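Local coordinates for beta-catenin homolog sys-1 (Caenorhabditis elegans, PDB 3C2G), which acts as a beta-catenin-type transcriptional coregulator in the Wnt asymmetry pathway, activating or repressing genes through interaction with transcription factors such as the TCF protein POP-1, which it binds directly, at residues T404-L409 with L465-L470; I397-L402 with L457-S462; M410-T415 with T474-K479; A368-H373 with K428-K433. All coordinates share one frame; numbering follows the deposited sequence.

How the contacts relate
The four contacts cluster in the armadillo domain, on the same side of the chain's centre. Contacts 1 and 2 are successive parts of one interface between helix 388-409 and helix 457-472, with centres about 11 Å apart. Contact 3 joins the loops that follow these two helices, and its centre is about 10 Å from that of contact 1. Contact 4 pairs helix 368-377 with helix 425-432. It packs on contact 1 at about 12 Å and on contact 3 at about 14 Å between centres. The bound POP-1 peptide borders contact 1 at N407, contact 2 at N400 and E459, and contact 3 at M410. Contact 2 stays clear of contact 3, nearest atoms about 9 Å apart.

Contact 1. Residues T404-L409 with L465-L470; sequences TLNNFL and LRSFIL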
# COMPACT_ATOMS: atom_id res chain seq x y z
N THR A 404 -10.01 -13.26 7.34
CA THR A 404 -9.43 -13.60 8.63
C THR A 404 -10.21 -14.74 9.27
O THR A 404 -9.60 -15.67 9.81
CB THR A 404 -9.40 -12.40 9.57
OG1 THR A 404 -8.79 -11.30 8.90
CG2 THR A 404 -8.64 -12.73 10.85
N LEU A 405 -11.54 -14.67 9.21
CA LEU A 405 -12.39 -15.73 9.73
C LEU A 405 -12.02 -17.07 9.13
O LEU A 405 -11.87 -18.05 9.84
CB LEU A 405 -13.88 -15.44 9.48
CG LEU A 405 -14.91 -16.48 10.01
CD1 LEU A 405 -14.80 -16.65 11.51
CD2 LEU A 405 -16.36 -16.12 9.63
N ASN A 406 -11.85 -17.09 7.81
CA ASN A 406 -11.59 -18.31 7.07
C ASN A 406 -10.25 -18.94 7.42
O ASN A 406 -10.14 -20.17 7.48
CB ASN A 406 -11.70 -18.06 5.56
CG ASN A 406 -13.11 -17.64 5.13
OD1 ASN A 406 -14.07 -17.70 5.91
ND2 ASN A 406 -13.24 -17.23 3.87
N ASN A 407 -9.25 -18.11 7.70
CA ASN A 407 -7.96 -18.60 8.20
C ASN A 407 -8.05 -19.24 9.58
O ASN A 407 -7.24 -20.10 9.90
CB ASN A 407 -6.91 -17.49 8.17
CG ASN A 407 -6.51 -17.10 6.76
OD1 ASN A 407 -6.68 -17.88 5.81
ND2 ASN A 407 -5.99 -15.87 6.59
N PHE A 408 -9.03 -18.84 10.39
CA PHE A 408 -9.31 -19.50 11.67
C PHE A 408 -10.02 -20.84 11.52
O PHE A 408 -9.63 -21.83 12.13
CB PHE A 408 -10.17 -18.62 12.58
CG PHE A 408 -9.46 -17.45 13.17
CD1 PHE A 408 -8.27 -17.62 13.86
CD2 PHE A 408 -9.99 -16.18 13.06
CE1 PHE A 408 -7.62 -16.54 14.41
CE2 PHE A 408 -9.35 -15.09 13.61
CZ PHE A 408 -8.15 -15.26 14.29
N LEU A 409 -11.08 -20.87 10.71
CA LEU A 409 -11.97 -22.03 10.67
C LEU A 409 -11.30 -23.32 10.20
O LEU A 409 -11.78 -24.40 10.49
CB LEU A 409 -13.24 -21.72 9.87
CG LEU A 409 -14.16 -20.63 10.42
CD1 LEU A 409 -15.24 -20.19 9.42
CD2 LEU A 409 -14.78 -21.03 11.75
N LEU A 465 -18.84 -16.82 -0.04
CA LEU A 465 -19.24 -18.19 -0.31
C LEU A 465 -18.34 -19.12 0.48
O LEU A 465 -18.80 -20.11 1.06
CB LEU A 465 -19.17 -18.52 -1.81
CG LEU A 465 -20.11 -17.73 -2.71
CD1 LEU A 465 -19.87 -18.12 -4.18
CD2 LEU A 465 -21.57 -17.94 -2.33
N ARG A 466 -17.05 -18.79 0.49
CA ARG A 466 -16.06 -19.58 1.20
C ARG A 466 -16.37 -19.61 2.71
O ARG A 466 -16.31 -20.66 3.34
CB ARG A 466 -14.66 -19.03 0.94
CG ARG A 466 -13.65 -20.10 0.61
CD ARG A 466 -12.95 -20.59 1.83
NE ARG A 466 -12.51 -21.98 1.68
CZ ARG A 466 -11.25 -22.37 1.71
NH1 ARG A 466 -10.29 -21.46 1.88
NH2 ARG A 466 -10.94 -23.66 1.59
N SER A 467 -16.70 -18.46 3.27
CA SER A 467 -17.08 -18.38 4.68
C SER A 467 -18.22 -19.34 5.04
O SER A 467 -18.15 -20.02 6.05
CB SER A 467 -17.43 -16.94 5.07
OG SER A 467 -16.24 -16.19 5.24
N PHE A 468 -19.26 -19.37 4.20
CA PHE A 468 -20.40 -20.25 4.41
C PHE A 468 -19.99 -21.70 4.28
O PHE A 468 -20.39 -22.53 5.10
CB PHE A 468 -21.53 -19.92 3.43
CG PHE A 468 -22.30 -18.70 3.80
CD1 PHE A 468 -22.92 -18.60 5.03
CD2 PHE A 468 -22.42 -17.63 2.90
CE1 PHE A 468 -23.64 -17.44 5.37
CE2 PHE A 468 -23.14 -16.47 3.24
CZ PHE A 468 -23.74 -16.38 4.47
N ILE A 469 -19.19 -22.01 3.27
CA ILE A 469 -18.63 -23.34 3.11
C ILE A 469 -17.96 -23.79 4.41
O ILE A 469 -18.31 -24.84 4.96
CB ILE A 469 -17.63 -23.41 1.95
CG1 ILE A 469 -18.37 -23.29 0.61
CG2 ILE A 469 -16.82 -24.70 1.99
CD1 ILE A 469 -17.47 -22.94 -0.57
N LEU A 470 -17.03 -23.00 4.92
CA LEU A 470 -16.28 -23.38 6.12
C LEU A 470 -17.12 -23.41 7.39
O LEU A 470 -16.97 -24.31 8.22
CB LEU A 470 -15.07 -22.47 6.30
CG LEU A 470 -14.04 -22.51 5.17
CD1 LEU A 470 -12.90 -21.52 5.45
CD2 LEU A 470 -13.51 -23.92 4.94
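S467 OG donates a hydrogen bond of 2.7 Å to N406 OD1. The hydroxyl comes in from the side of the amide carbonyl, with a C=O...donor angle of 116°, slightly tilted from its plane. N406 CG lies anti to the backbone carbonyl carbon (chi1 -64°), which sets CG 3.9 Å from L470 CD1. The two helix segments run side by side in nearly the same direction, 26° apart. Apolar packing gathers round L470. Its CD1 is 3.7 Å from N406 CB, and the two side chains cross at about a right angle. Its CB meets L409 CD1 at 3.9 Å. L405 stands further back, with CD2 4.4 Å from S467 OG. The looser side is at R466, the one touching residue that is partly exposed. It offers its aliphatic part: CB lies 3.7 Å from N406 ND2. Its chain then bends at chi2, and its guanidinium plane stands steeply to the amide. An alanine in place of N406 would probably leave the S467 hydroxyl without its acceptor across the contact and open a gap beside R466 CB. S467 OG also makes a weak bond to T463 O in its own helix. The chemistry is thus one buried polar pair set in leucine packing, which gives this helix pair of the armadillo domain a directional link that apolar contacts alone lack.

Contact 2. Residues I397-L402 with L457-S462; sequences IICNCL and LLELRS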
# COMPACT_ATOMS: atom_id res chain seq x y z
N ILE A 397 -13.13 -3.90 3.52
CA ILE A 397 -13.08 -4.15 4.96
C ILE A 397 -13.77 -5.47 5.35
O ILE A 397 -13.17 -6.32 6.02
CB ILE A 397 -13.67 -2.96 5.77
CG1 ILE A 397 -12.73 -1.75 5.68
CG2 ILE A 397 -13.88 -3.38 7.23
CD1 ILE A 397 -13.22 -0.51 6.36
N ILE A 398 -15.01 -5.65 4.91
CA ILE A 398 -15.75 -6.88 5.16
C ILE A 398 -14.99 -8.06 4.56
O ILE A 398 -14.90 -9.13 5.16
CB ILE A 398 -17.17 -6.82 4.58
CG1 ILE A 398 -17.96 -5.71 5.26
CG2 ILE A 398 -17.89 -8.17 4.76
CD1 ILE A 398 -19.22 -5.35 4.51
N CYS A 399 -14.42 -7.84 3.38
CA CYS A 399 -13.65 -8.87 2.73
C CYS A 399 -12.43 -9.28 3.57
O CYS A 399 -12.16 -10.47 3.70
CB CYS A 399 -13.23 -8.43 1.35
SG CYS A 399 -12.57 -9.79 0.40
N ASN A 400 -11.72 -8.30 4.13
CA ASN A 400 -10.63 -8.58 5.08
C ASN A 400 -11.08 -9.39 6.28
O ASN A 400 -10.39 -10.31 6.70
CB ASN A 400 -10.01 -7.28 5.60
CG ASN A 400 -9.20 -6.54 4.56
OD1 ASN A 400 -8.71 -7.13 3.59
ND2 ASN A 400 -9.03 -5.25 4.77
N CYS A 401 -12.21 -9.02 6.87
CA CYS A 401 -12.68 -9.70 8.08
C CYS A 401 -13.01 -11.17 7.83
O CYS A 401 -12.55 -12.04 8.57
CB CYS A 401 -13.87 -8.97 8.69
SG CYS A 401 -13.47 -7.34 9.41
N LEU A 402 -13.73 -11.45 6.75
CA LEU A 402 -14.11 -12.81 6.38
C LEU A 402 -12.92 -13.65 5.98
O LEU A 402 -12.89 -14.86 6.22
CB LEU A 402 -15.14 -12.79 5.27
CG LEU A 402 -16.48 -12.11 5.57
CD1 LEU A 402 -17.24 -12.03 4.28
CD2 LEU A 402 -17.32 -12.83 6.64
N LEU A 457 -16.28 -5.87 -5.19
CA LEU A 457 -17.46 -6.72 -5.04
C LEU A 457 -17.25 -8.20 -5.42
O LEU A 457 -17.72 -9.10 -4.72
CB LEU A 457 -18.64 -6.13 -5.80
CG LEU A 457 -20.05 -6.62 -5.45
CD1 LEU A 457 -20.34 -6.49 -3.96
CD2 LEU A 457 -21.07 -5.84 -6.26
N LEU A 458 -16.55 -8.44 -6.52
CA LEU A 458 -16.33 -9.79 -7.00
C LEU A 458 -15.59 -10.65 -5.98
O LEU A 458 -15.98 -11.79 -5.71
CB LEU A 458 -15.58 -9.77 -8.33
CG LEU A 458 -15.15 -11.12 -8.92
CD1 LEU A 458 -16.36 -12.07 -9.13
CD2 LEU A 458 -14.38 -10.90 -10.22
N GLU A 459 -14.52 -10.09 -5.43
CA GLU A 459 -13.66 -10.78 -4.49
C GLU A 459 -14.38 -10.96 -3.17
O GLU A 459 -14.17 -11.95 -2.48
CB GLU A 459 -12.35 -10.02 -4.31
CG GLU A 459 -11.27 -10.78 -3.53
CD GLU A 459 -9.94 -10.06 -3.43
OE1 GLU A 459 -9.56 -9.31 -4.37
OE2 GLU A 459 -9.25 -10.26 -2.40
N LEU A 460 -15.24 -10.00 -2.82
CA LEU A 460 -16.07 -10.09 -1.64
C LEU A 460 -17.07 -11.26 -1.72
O LEU A 460 -17.23 -12.00 -0.76
CB LEU A 460 -16.83 -8.79 -1.38
CG LEU A 460 -17.81 -8.83 -0.20
CD1 LEU A 460 -17.12 -9.15 1.13
CD2 LEU A 460 -18.60 -7.55 -0.08
N ARG A 461 -17.74 -11.40 -2.85
CA ARG A 461 -18.77 -12.43 -3.02
C ARG A 461 -18.15 -13.81 -3.07
O ARG A 461 -18.70 -14.77 -2.57
CB ARG A 461 -19.62 -12.15 -4.26
CG ARG A 461 -20.41 -10.87 -4.13
CD ARG A 461 -21.28 -10.53 -5.31
NE ARG A 461 -22.27 -9.56 -4.86
CZ ARG A 461 -23.16 -8.95 -5.63
NH1 ARG A 461 -23.20 -9.19 -6.94
NH2 ARG A 461 -24.01 -8.10 -5.08
N SER A 462 -16.97 -13.89 -3.65
CA SER A 462 -16.25 -15.14 -3.67
C SER A 462 -15.86 -15.55 -2.24
O SER A 462 -15.99 -16.72 -1.88
CB SER A 462 -15.01 -15.00 -4.54
OG SER A 462 -14.36 -16.24 -4.69
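L460 CD1 is the methyl on which the side chains of 397-402 converge. L460 CG is anti to the backbone N (chi1 176°), and from there the CD1 branch reaches the other helix. It meets I398 CG2 at 3.8 Å, and these two side chains lie at a slant to each other. It also rests against the backbone of C399, 3.8 Å from the N atom, and against C399 CB at 4.0 Å. L402 comes from the next turn, methyl to methyl, with CD1 4.3 Å from L460 CD1. C399 sends its sulfur another way. SG is anti to its own backbone N (chi1 -168°) and lies 3.9 Å from E459 O. The same sulfur is 4.3 Å from E459 CG, so the aliphatic part of the glutamate borders the sulfur. The carboxylate of E459 lies beyond and forms a salt bridge with a basic side chain of the bound POP-1 peptide. The core here is apolar, with the charge kept at its border. The segment axes approach to 9.3 Å and diverge by 29°. Behind 397-402, I397 and C401 pack on helix 339-352 and helix 368-377, and N400 ND2 hydrogen-bonds to T346 OG1. On the far side of 457-462, R461 NE and NH2 hydrogen-bond to C446 O and C449 O, and R461 makes a cation-pi contact with W504. S462 O accepts from R524 of helix 515-535, so helix 457-472 lies between helix 388-409 and helix 515-535.

Contact 3. Residues M410-T415 with T474-K479; sequences MMWIPT and TPFVPK
P475 CD lies 3.5 Å from W412 O, the nearest approach between loops 410-415 and 474-479. The P414 and P475 rings lie alongside one another, running opposite ways, with P414 CD 4.1 Å from P475 CG. I413 and T474 cross at about a right angle, and I413 CG1 is 3.8 Å from T474 OG1. F476 turns its ring edge to W412, with CE2 4.3 Å from W412 CB. A second layer fixes these groups. T474 OG1 is anti to the carbonyl carbon (chi1 -64°), and it hydrogen-bonds to L470 O at the end of the preceding helix. T474 CG2 sits over one face of the F476 ring, toward the rim. T474 to V477 form a type I beta turn, closed by V477 N to T474 O. K479 folds back over this turn. Its NZ bonds to T474 O at 2.7 Å from above the carbonyl plane, and to V477 O at 2.8 Å in the plane, on a lone pair. V477 N and K479 NZ reach T474 O from opposite faces. Further out, W412 and F476 pack on V431 and K428 of helix 425-432, respectively. Across the loops the contact is van der Waals packing; P475, a proline, has no N-H for W412 O. The polar bonds lie within 474-479 and from T474 to L470 O; the lysine charge would probably polarise the T474 carbonyl and stiffen the turn.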
# COMPACT_ATOMS: atom_id res chain seq x y z
N MSE A 410 -10.18 -23.19 9.50
CA MSE A 410 -9.39 -24.34 9.06
C MSE A 410 -9.04 -25.28 10.21
O MSE A 410 -9.22 -26.50 10.10
CB MSE A 410 -8.11 -23.87 8.37
CG MSE A 410 -8.36 -22.82 7.30
SE MSE A 410 -8.70 -23.54 5.51
CE MSE A 410 -10.04 -24.93 5.86
N MSE A 411 -8.55 -24.70 11.31
CA MSE A 411 -8.21 -25.43 12.53
C MSE A 411 -9.18 -26.56 12.89
O MSE A 411 -8.77 -27.63 13.28
CB MSE A 411 -8.16 -24.47 13.72
CG MSE A 411 -7.04 -23.44 13.69
SE MSE A 411 -7.28 -22.08 15.09
CE MSE A 411 -7.33 -23.23 16.68
N TRP A 412 -10.47 -26.29 12.75
CA TRP A 412 -11.49 -27.10 13.39
C TRP A 412 -12.28 -28.01 12.47
O TRP A 412 -13.18 -28.71 12.91
CB TRP A 412 -12.45 -26.20 14.16
CG TRP A 412 -11.76 -25.37 15.15
CD1 TRP A 412 -10.96 -25.81 16.15
CD2 TRP A 412 -11.78 -23.95 15.25
NE1 TRP A 412 -10.49 -24.76 16.88
CE2 TRP A 412 -10.98 -23.60 16.35
CE3 TRP A 412 -12.42 -22.93 14.52
CZ2 TRP A 412 -10.78 -22.27 16.74
CZ3 TRP A 412 -12.22 -21.62 14.91
CH2 TRP A 412 -11.41 -21.30 16.01
N ILE A 413 -11.94 -27.98 11.18
CA ILE A 413 -12.61 -28.84 10.23
C ILE A 413 -11.79 -30.12 10.06
O ILE A 413 -10.58 -30.05 9.80
CB ILE A 413 -12.88 -28.12 8.89
CG1 ILE A 413 -13.73 -26.87 9.16
CG2 ILE A 413 -13.61 -29.03 7.91
CD1 ILE A 413 -13.71 -25.84 8.07
N PRO A 414 -12.43 -31.29 10.26
CA PRO A 414 -11.80 -32.61 10.20
C PRO A 414 -10.98 -32.82 8.94
O PRO A 414 -11.53 -32.88 7.85
CB PRO A 414 -13.00 -33.58 10.22
CG PRO A 414 -14.22 -32.72 9.99
CD PRO A 414 -13.87 -31.40 10.59
N THR A 415 -9.66 -32.90 9.11
CA THR A 415 -8.74 -33.21 8.02
C THR A 415 -8.23 -34.65 8.19
O THR A 415 -7.66 -34.97 9.23
CB THR A 415 -7.56 -32.23 7.96
N THR A 474 -18.04 -26.86 9.90
CA THR A 474 -17.53 -26.79 11.26
C THR A 474 -18.51 -27.50 12.19
O THR A 474 -19.65 -27.08 12.33
CB THR A 474 -17.34 -25.32 11.69
OG1 THR A 474 -16.34 -24.72 10.86
CG2 THR A 474 -16.92 -25.21 13.11
N PRO A 475 -18.06 -28.59 12.83
CA PRO A 475 -18.89 -29.53 13.60
C PRO A 475 -19.77 -28.88 14.68
O PRO A 475 -20.95 -29.20 14.77
CB PRO A 475 -17.86 -30.46 14.26
CG PRO A 475 -16.69 -30.42 13.34
CD PRO A 475 -16.64 -28.99 12.85
N PHE A 476 -19.21 -27.97 15.47
CA PHE A 476 -19.97 -27.34 16.55
C PHE A 476 -20.91 -26.22 16.11
O PHE A 476 -21.66 -25.69 16.92
CB PHE A 476 -19.05 -26.81 17.64
CG PHE A 476 -18.15 -25.71 17.18
CD1 PHE A 476 -18.59 -24.39 17.16
CD2 PHE A 476 -16.84 -25.99 16.76
CE1 PHE A 476 -17.74 -23.37 16.73
CE2 PHE A 476 -16.00 -24.97 16.35
CZ PHE A 476 -16.44 -23.67 16.33
N VAL A 477 -20.88 -25.84 14.83
CA VAL A 477 -21.76 -24.78 14.39
C VAL A 477 -23.17 -25.33 14.13
O VAL A 477 -23.34 -26.21 13.30
CB VAL A 477 -21.20 -24.02 13.14
CG1 VAL A 477 -22.25 -23.12 12.54
CG2 VAL A 477 -19.98 -23.21 13.53
N PRO A 478 -24.17 -24.81 14.87
CA PRO A 478 -25.57 -25.21 14.64
C PRO A 478 -26.04 -24.78 13.25
O PRO A 478 -25.87 -23.62 12.87
CB PRO A 478 -26.34 -24.46 15.73
CG PRO A 478 -25.47 -23.36 16.15
CD PRO A 478 -24.06 -23.81 15.94
N LYS A 479 -26.62 -25.72 12.51
CA LYS A 479 -26.95 -25.51 11.12
C LYS A 479 -28.44 -25.42 10.85
O LYS A 479 -28.87 -25.09 9.73
CB LYS A 479 -26.35 -26.65 10.30
CG LYS A 479 -24.88 -26.44 10.03
CD LYS A 479 -24.08 -27.66 10.39
CE LYS A 479 -22.64 -27.27 10.62
NZ LYS A 479 -22.07 -28.07 11.72

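Contact 4. Residues A368-H373 with K428-K433; sequences AIFLLH and KQQVCK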
# COMPACT_ATOMS: atom_id res chain seq x y z
N ALA A 368 -10.29 -11.92 18.87
CA ALA A 368 -10.23 -11.48 17.48
C ALA A 368 -11.50 -11.84 16.71
O ALA A 368 -12.02 -11.02 15.96
CB ALA A 368 -9.00 -12.05 16.78
N ILE A 369 -12.03 -13.05 16.92
CA ILE A 369 -13.21 -13.49 16.18
C ILE A 369 -14.43 -12.66 16.53
O ILE A 369 -15.16 -12.20 15.64
CB ILE A 369 -13.47 -15.02 16.30
CG1 ILE A 369 -12.29 -15.79 15.71
CG2 ILE A 369 -14.75 -15.40 15.56
CD1 ILE A 369 -12.12 -17.20 16.23
N PHE A 370 -14.65 -12.42 17.82
CA PHE A 370 -15.70 -11.51 18.23
C PHE A 370 -15.57 -10.15 17.52
O PHE A 370 -16.57 -9.59 17.06
CB PHE A 370 -15.64 -11.30 19.74
CG PHE A 370 -16.97 -11.33 20.40
CD1 PHE A 370 -17.37 -12.46 21.13
CD2 PHE A 370 -17.85 -10.24 20.30
CE1 PHE A 370 -18.62 -12.51 21.74
CE2 PHE A 370 -19.11 -10.28 20.90
CZ PHE A 370 -19.49 -11.41 21.64
N LEU A 371 -14.35 -9.63 17.43
CA LEU A 371 -14.12 -8.33 16.85
C LEU A 371 -14.47 -8.27 15.37
O LEU A 371 -15.05 -7.28 14.92
CB LEU A 371 -12.68 -7.87 17.07
CG LEU A 371 -12.30 -6.51 16.47
CD1 LEU A 371 -13.13 -5.41 17.10
CD2 LEU A 371 -10.84 -6.25 16.66
N LEU A 372 -14.13 -9.32 14.63
CA LEU A 372 -14.56 -9.44 13.24
C LEU A 372 -16.07 -9.31 13.10
O LEU A 372 -16.56 -8.67 12.18
CB LEU A 372 -14.13 -10.78 12.64
CG LEU A 372 -12.66 -11.16 12.72
CD1 LEU A 372 -12.48 -12.56 12.18
CD2 LEU A 372 -11.79 -10.15 11.97
N HIS A 373 -16.80 -9.93 14.02
CA HIS A 373 -18.25 -9.88 14.00
C HIS A 373 -18.75 -8.45 14.20
O HIS A 373 -19.68 -8.01 13.52
CB HIS A 373 -18.84 -10.82 15.07
CG HIS A 373 -20.34 -10.83 15.10
ND1 HIS A 373 -21.07 -9.91 15.83
CD2 HIS A 373 -21.24 -11.62 14.48
CE1 HIS A 373 -22.35 -10.14 15.65
NE2 HIS A 373 -22.49 -11.18 14.84
N LYS A 428 -15.71 -21.33 20.52
CA LYS A 428 -17.04 -21.76 20.07
C LYS A 428 -18.04 -20.62 20.08
O LYS A 428 -18.76 -20.44 19.10
CB LYS A 428 -17.58 -22.95 20.89
CG LYS A 428 -17.04 -24.32 20.50
CD LYS A 428 -17.40 -25.33 21.59
CE LYS A 428 -17.42 -26.79 21.10
NZ LYS A 428 -16.11 -27.51 21.27
N GLN A 429 -18.10 -19.84 21.16
CA GLN A 429 -19.09 -18.75 21.22
C GLN A 429 -18.78 -17.64 20.21
O GLN A 429 -19.69 -17.02 19.66
CB GLN A 429 -19.32 -18.21 22.65
CG GLN A 429 -18.12 -17.58 23.35
CD GLN A 429 -18.52 -16.59 24.47
OE1 GLN A 429 -19.36 -16.89 25.34
NE2 GLN A 429 -17.91 -15.40 24.44
N GLN A 430 -17.50 -17.40 19.95
CA GLN A 430 -17.09 -16.41 18.97
C GLN A 430 -17.52 -16.85 17.55
O GLN A 430 -18.21 -16.12 16.85
CB GLN A 430 -15.58 -16.13 19.05
CG GLN A 430 -15.10 -15.40 20.33
CD GLN A 430 -13.59 -15.18 20.35
OE1 GLN A 430 -13.04 -14.39 19.57
NE2 GLN A 430 -12.90 -15.89 21.24
N VAL A 431 -17.14 -18.06 17.17
CA VAL A 431 -17.50 -18.56 15.85
C VAL A 431 -19.02 -18.65 15.63
O VAL A 431 -19.50 -18.38 14.53
CB VAL A 431 -16.82 -19.90 15.57
CG1 VAL A 431 -17.32 -20.52 14.26
CG2 VAL A 431 -15.30 -19.72 15.53
N CYS A 432 -19.77 -18.99 16.68
CA CYS A 432 -21.21 -19.22 16.54
C CYS A 432 -22.00 -17.94 16.36
O CYS A 432 -23.13 -17.96 15.87
CB CYS A 432 -21.75 -20.01 17.73
SG CYS A 432 -21.30 -21.76 17.69
N LYS A 433 -21.42 -16.83 16.77
CA LYS A 433 -22.01 -15.52 16.47
C LYS A 433 -22.26 -15.33 14.97
O LYS A 433 -23.21 -14.65 14.59
CB LYS A 433 -21.11 -14.41 16.99
CG LYS A 433 -21.17 -14.23 18.50
CD LYS A 433 -20.97 -12.76 18.86
CE LYS A 433 -22.27 -11.97 18.79
NZ LYS A 433 -23.18 -12.30 19.93
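Q430 OE1 faces two backbone nitrogens in the first turn of helix 368-377. F370 N donates to it at 3.1 Å, with an N-H...O angle of 161°, in the carbonyl plane and on a lone pair. I369 N lies at the same 3.1 Å from Q430 OE1. The glutamine chain is extended beyond CG, and Q430 CB packs on I369 CG2 at 3.7 Å. Q430 CG meets the edge of the F370 ring, 3.8 Å from CD1. An alanine in place of Q430 would probably leave the F370 N-H without its acceptor and open a gap at that ring edge. K433 bends between two rings. Its CD lies over a face of F370, 3.8 Å from the ring centroid, in a CH-pi contact. Its CE does the same to H373, at 3.9 Å from that centroid. The ammonium group goes on to a salt bridge with E436. On the other side, I369 CD1 touches V431 CG2 at 4.1 Å. These two residues face helix 388-409, I369 packing on F408 and V431 on L409. L372 rests on C401 and T404 of the same helix, while L371 turns to helix 325-335, the neighbour on the far side of helix 368-377.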